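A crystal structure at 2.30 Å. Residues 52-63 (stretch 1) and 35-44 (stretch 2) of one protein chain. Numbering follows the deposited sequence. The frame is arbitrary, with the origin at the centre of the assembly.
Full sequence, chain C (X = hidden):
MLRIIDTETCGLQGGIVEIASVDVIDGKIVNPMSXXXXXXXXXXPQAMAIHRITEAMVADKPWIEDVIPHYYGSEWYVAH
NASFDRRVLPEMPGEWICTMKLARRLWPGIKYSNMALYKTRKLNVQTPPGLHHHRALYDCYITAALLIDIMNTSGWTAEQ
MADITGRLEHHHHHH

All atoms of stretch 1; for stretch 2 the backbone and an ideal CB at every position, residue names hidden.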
# COMPACT_ATOMS: atom_id res chain seq x y z
N ARG C 52 26.41 -34.95 -7.47
CA ARG C 52 27.01 -36.25 -7.78
C ARG C 52 28.26 -36.09 -8.61
O ARG C 52 28.51 -36.85 -9.56
CB ARG C 52 26.00 -37.16 -8.48
CG ARG C 52 24.94 -37.72 -7.54
CD ARG C 52 23.91 -38.50 -8.31
NE ARG C 52 22.84 -37.65 -8.79
CZ ARG C 52 22.00 -37.99 -9.77
NH1 ARG C 52 22.15 -39.14 -10.41
NH2 ARG C 52 21.03 -37.15 -10.12
N ILE C 53 29.02 -35.05 -8.29
CA ILE C 53 30.35 -34.89 -8.81
C ILE C 53 31.32 -35.27 -7.72
O ILE C 53 31.28 -34.71 -6.62
CB ILE C 53 30.59 -33.42 -9.25
CG1 ILE C 53 29.58 -33.04 -10.34
CG2 ILE C 53 32.05 -33.25 -9.73
CD1 ILE C 53 29.40 -31.54 -10.56
N THR C 54 32.15 -36.27 -8.01
CA THR C 54 33.05 -36.85 -7.03
C THR C 54 34.38 -36.11 -7.12
O THR C 54 34.61 -35.37 -8.06
CB THR C 54 33.31 -38.33 -7.35
OG1 THR C 54 34.01 -38.41 -8.59
CG2 THR C 54 31.97 -39.11 -7.46
N GLU C 55 35.27 -36.37 -6.16
CA GLU C 55 36.58 -35.72 -6.14
C GLU C 55 37.43 -36.19 -7.31
O GLU C 55 38.19 -35.41 -7.90
CB GLU C 55 37.30 -35.99 -4.81
CG GLU C 55 36.60 -35.37 -3.58
CD GLU C 55 37.03 -33.93 -3.31
OE1 GLU C 55 37.79 -33.35 -4.13
OE2 GLU C 55 36.60 -33.37 -2.26
N ALA C 56 37.28 -37.47 -7.67
CA ALA C 56 38.03 -38.02 -8.78
C ALA C 56 37.60 -37.41 -10.11
O ALA C 56 38.40 -37.31 -11.04
CB ALA C 56 37.94 -39.54 -8.81
N MSE C 57 36.34 -37.01 -10.21
CA MSE C 57 35.84 -36.42 -11.46
C MSE C 57 36.49 -35.05 -11.72
O MSE C 57 36.57 -34.61 -12.86
CB MSE C 57 34.32 -36.30 -11.46
CG MSE C 57 33.61 -37.55 -11.91
SE MSE C 57 31.71 -37.48 -11.44
CE MSE C 57 31.10 -36.21 -12.80
N VAL C 58 37.00 -34.41 -10.67
CA VAL C 58 37.50 -33.04 -10.80
C VAL C 58 38.97 -32.85 -10.41
O VAL C 58 39.51 -31.74 -10.52
CB VAL C 58 36.60 -31.99 -10.08
CG1 VAL C 58 35.20 -32.01 -10.66
CG2 VAL C 58 36.56 -32.24 -8.59
N ALA C 59 39.64 -33.96 -10.08
CA ALA C 59 41.00 -33.93 -9.51
C ALA C 59 42.05 -33.26 -10.40
O ALA C 59 42.98 -32.65 -9.90
CB ALA C 59 41.45 -35.35 -9.12
N ASP C 60 41.91 -33.42 -11.71
CA ASP C 60 42.90 -32.92 -12.67
C ASP C 60 42.34 -31.76 -13.53
O ASP C 60 42.80 -31.51 -14.64
CB ASP C 60 43.31 -34.06 -13.60
CG ASP C 60 42.13 -34.66 -14.33
OD1 ASP C 60 41.00 -34.58 -13.80
OD2 ASP C 60 42.32 -35.15 -15.46
N LYS C 61 41.32 -31.08 -13.03
CA LYS C 61 40.63 -30.09 -13.83
C LYS C 61 41.24 -28.73 -13.61
O LYS C 61 42.02 -28.54 -12.70
CB LYS C 61 39.13 -30.08 -13.50
CG LYS C 61 38.39 -31.32 -13.98
CD LYS C 61 38.49 -31.43 -15.50
CE LYS C 61 37.67 -32.58 -16.05
NZ LYS C 61 38.38 -33.85 -15.84
N PRO C 62 40.91 -27.77 -14.47
CA PRO C 62 41.42 -26.41 -14.25
C PRO C 62 40.79 -25.76 -13.00
O PRO C 62 39.67 -26.12 -12.62
CB PRO C 62 41.02 -25.66 -15.52
CG PRO C 62 40.63 -26.71 -16.52
CD PRO C 62 40.21 -27.92 -15.77
N TRP C 63 41.51 -24.82 -12.38
CA TRP C 63 40.94 -23.97 -11.32
C TRP C 63 39.90 -23.03 -11.90
O TRP C 63 39.89 -22.79 -13.11
CB TRP C 63 42.03 -23.15 -10.64
CG TRP C 63 43.19 -23.96 -10.11
CD1 TRP C 63 44.47 -23.96 -10.61
CD2 TRP C 63 43.21 -24.78 -8.94
NE1 TRP C 63 45.27 -24.77 -9.84
CE2 TRP C 63 44.54 -25.27 -8.80
CE3 TRP C 63 42.25 -25.15 -8.00
CZ2 TRP C 63 44.91 -26.14 -7.77
CZ3 TRP C 63 42.62 -26.01 -6.96
CH2 TRP C 63 43.95 -26.48 -6.85
N UNK C 35 32.23 -26.47 -17.95
CA UNK C 35 33.50 -26.99 -17.51
C UNK C 35 33.30 -27.62 -16.15
O UNK C 35 32.71 -26.99 -15.25
CB UNK C 35 34.57 -25.90 -17.47
N UNK C 36 33.89 -28.80 -15.97
CA UNK C 36 34.20 -29.28 -14.64
C UNK C 36 35.41 -28.54 -14.11
O UNK C 36 36.35 -28.26 -14.85
CB UNK C 36 34.44 -30.79 -14.64
N UNK C 37 35.43 -28.32 -12.80
CA UNK C 37 36.36 -27.41 -12.20
C UNK C 37 36.95 -28.03 -10.94
O UNK C 37 36.22 -28.64 -10.14
CB UNK C 37 35.68 -26.07 -11.89
N UNK C 38 38.25 -27.86 -10.75
CA UNK C 38 38.91 -28.26 -9.52
C UNK C 38 38.64 -27.25 -8.40
O UNK C 38 39.00 -26.10 -8.52
CB UNK C 38 40.41 -28.41 -9.75
N UNK C 39 38.02 -27.69 -7.31
CA UNK C 39 37.58 -26.72 -6.31
C UNK C 39 38.72 -26.30 -5.37
O UNK C 39 39.73 -26.98 -5.29
CB UNK C 39 36.42 -27.30 -5.50
N UNK C 40 38.54 -25.19 -4.66
CA UNK C 40 39.56 -24.69 -3.75
C UNK C 40 39.47 -25.38 -2.38
O UNK C 40 40.12 -24.97 -1.43
CB UNK C 40 39.42 -23.17 -3.59
N UNK C 41 38.62 -26.40 -2.29
CA UNK C 41 38.32 -27.02 -1.01
C UNK C 41 37.64 -28.36 -1.24
O UNK C 41 37.19 -28.64 -2.35
CB UNK C 41 37.44 -26.11 -0.15
N UNK C 42 37.54 -29.19 -0.18
CA UNK C 42 36.93 -30.50 -0.34
C UNK C 42 35.44 -30.39 -0.66
O UNK C 42 34.77 -29.48 -0.18
CB UNK C 42 37.14 -31.33 0.93
N UNK C 43 34.92 -31.33 -1.44
CA UNK C 43 33.49 -31.41 -1.70
C UNK C 43 32.77 -32.05 -0.51
O UNK C 43 33.09 -33.18 -0.12
CB UNK C 43 33.22 -32.20 -2.98
N UNK C 44 31.78 -31.36 0.03
CA UNK C 44 31.00 -31.90 1.15
C UNK C 44 30.05 -33.00 0.69
O UNK C 44 29.53 -32.97 -0.41
CB UNK C 44 30.21 -30.78 1.83

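Position 35 lies on extended backbone. Its ideal CB points toward stretch 1 but finds nothing within 5.5 Å. Almost any side chain would fit. It is His 35, whose ND1 is hydrogen-bonded elsewhere.

Position 36 points toward stretch 1, its ideal CB 3.9 Å from Lys 61 CE and 4.2 Å from Val 58 CG1. A branched aliphatic residue or methionine would suit. It is Leu 36. Its CD2 packs 3.8 Å from Val 58 CG1 and 4.0 Å from Ile 53 CG2.

Position 37 points away overall, yet its CB is 4.1 Å from Pro 62 O. Small or beta-branched apolar residues suit the extended backbone. It is Val 37, with CG1 3.6 Å from Pro 62 O.

Position 38 points toward stretch 1. Its backbone N donates to Pro 62 O at 2.9 Å, which excludes proline. The ideal CB sits among carbonyls, 3.4 Å from Lys 61 O. Beyond it lie the Trp 63 ring and Ala 59 O. A long side chain with an aliphatic stem would suit. It is Arg 38, extended. Its CD lies over the face of the Trp 63 six-membered ring, a CH-pi contact. The guanidinium has Trp 63 CZ2 over one face and Ala 59 O over the other.

Position 39 points away. Its N has no acceptor in stretch 1, so proline is allowed, as are many others. It is Pro 39. The ring turns CD back to 3.7 Å from Val 58 CG2, while the backbone O lies at the Trp 63 ring edge.

Position 40 points sideways, its ideal CB 5.4 Å from Trp 63 CZ3, with no close partner. Polar residues would suit. It is Asp 40, which forms a salt bridge to position 41.

Position 41 points away and leaves the choice wide. It is Arg 41, whose NE bridges to Asp 40 OD1. Its backbone O receives water 1, which also donates to Glu 55 OE1.

Position 42 has phi of -66°, and its CB is 3.8 Å from Glu 55 OE2. A compact residue, proline included, would suit. It is Pro 42.

Position 43 points toward stretch 1. Its N donates to Glu 55 OE2 at 2.8 Å, excluding proline. An aliphatic chain could reach Val 58. It is Ile 43, with CD1 4.2 Å from Val 58 CG2.

Position 44 points away, so many residues would suit. It is Ser 44, whose side chain caps a backbone N just past the stretch.

Stretch 2 (35-44) HLVRPDRPIS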
# COMPACT_ATOMS: atom_id res chain seq x y z
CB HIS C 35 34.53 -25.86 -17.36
CG HIS C 35 34.86 -25.17 -18.64
ND1 HIS C 35 34.06 -24.19 -19.19
CD2 HIS C 35 35.89 -25.35 -19.51
CE1 HIS C 35 34.60 -23.77 -20.32
NE2 HIS C 35 35.72 -24.44 -20.52
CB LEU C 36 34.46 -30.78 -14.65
CG LEU C 36 33.21 -31.64 -14.79
CD1 LEU C 36 33.54 -32.99 -15.45
CD2 LEU C 36 32.56 -31.82 -13.42
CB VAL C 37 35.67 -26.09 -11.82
CG1 VAL C 37 36.62 -25.20 -11.00
CG2 VAL C 37 35.18 -25.37 -13.06
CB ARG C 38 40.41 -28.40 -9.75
CG ARG C 38 41.16 -29.06 -8.62
CD ARG C 38 42.63 -29.09 -8.96
NE ARG C 38 43.45 -29.65 -7.90
CZ ARG C 38 44.78 -29.69 -7.93
NH1 ARG C 38 45.44 -29.19 -8.97
NH2 ARG C 38 45.46 -30.23 -6.93
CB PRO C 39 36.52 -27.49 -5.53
CG PRO C 39 36.97 -28.91 -5.63
CD PRO C 39 37.58 -29.06 -6.98
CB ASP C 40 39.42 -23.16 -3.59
CG ASP C 40 38.06 -22.73 -3.02
OD1 ASP C 40 37.22 -23.60 -2.71
OD2 ASP C 40 37.82 -21.51 -2.89
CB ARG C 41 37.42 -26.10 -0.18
CG ARG C 41 35.96 -26.12 -0.60
CD ARG C 41 35.20 -24.96 0.01
NE ARG C 41 35.69 -23.69 -0.50
CZ ARG C 41 35.26 -22.50 -0.09
NH1 ARG C 41 34.30 -22.43 0.83
NH2 ARG C 41 35.77 -21.39 -0.62
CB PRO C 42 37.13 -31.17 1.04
CG PRO C 42 38.09 -30.26 1.80
CD PRO C 42 37.87 -28.90 1.23
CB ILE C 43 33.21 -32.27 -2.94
CG1 ILE C 43 33.95 -31.72 -4.16
CG2 ILE C 43 31.72 -32.41 -3.20
CD1 ILE C 43 34.11 -32.74 -5.26
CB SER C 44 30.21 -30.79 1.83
OG SER C 44 29.06 -30.43 1.07
O HOH W 1 38.38 -30.97 -3.31
O HOH W 2 35.14 -34.71 -0.52
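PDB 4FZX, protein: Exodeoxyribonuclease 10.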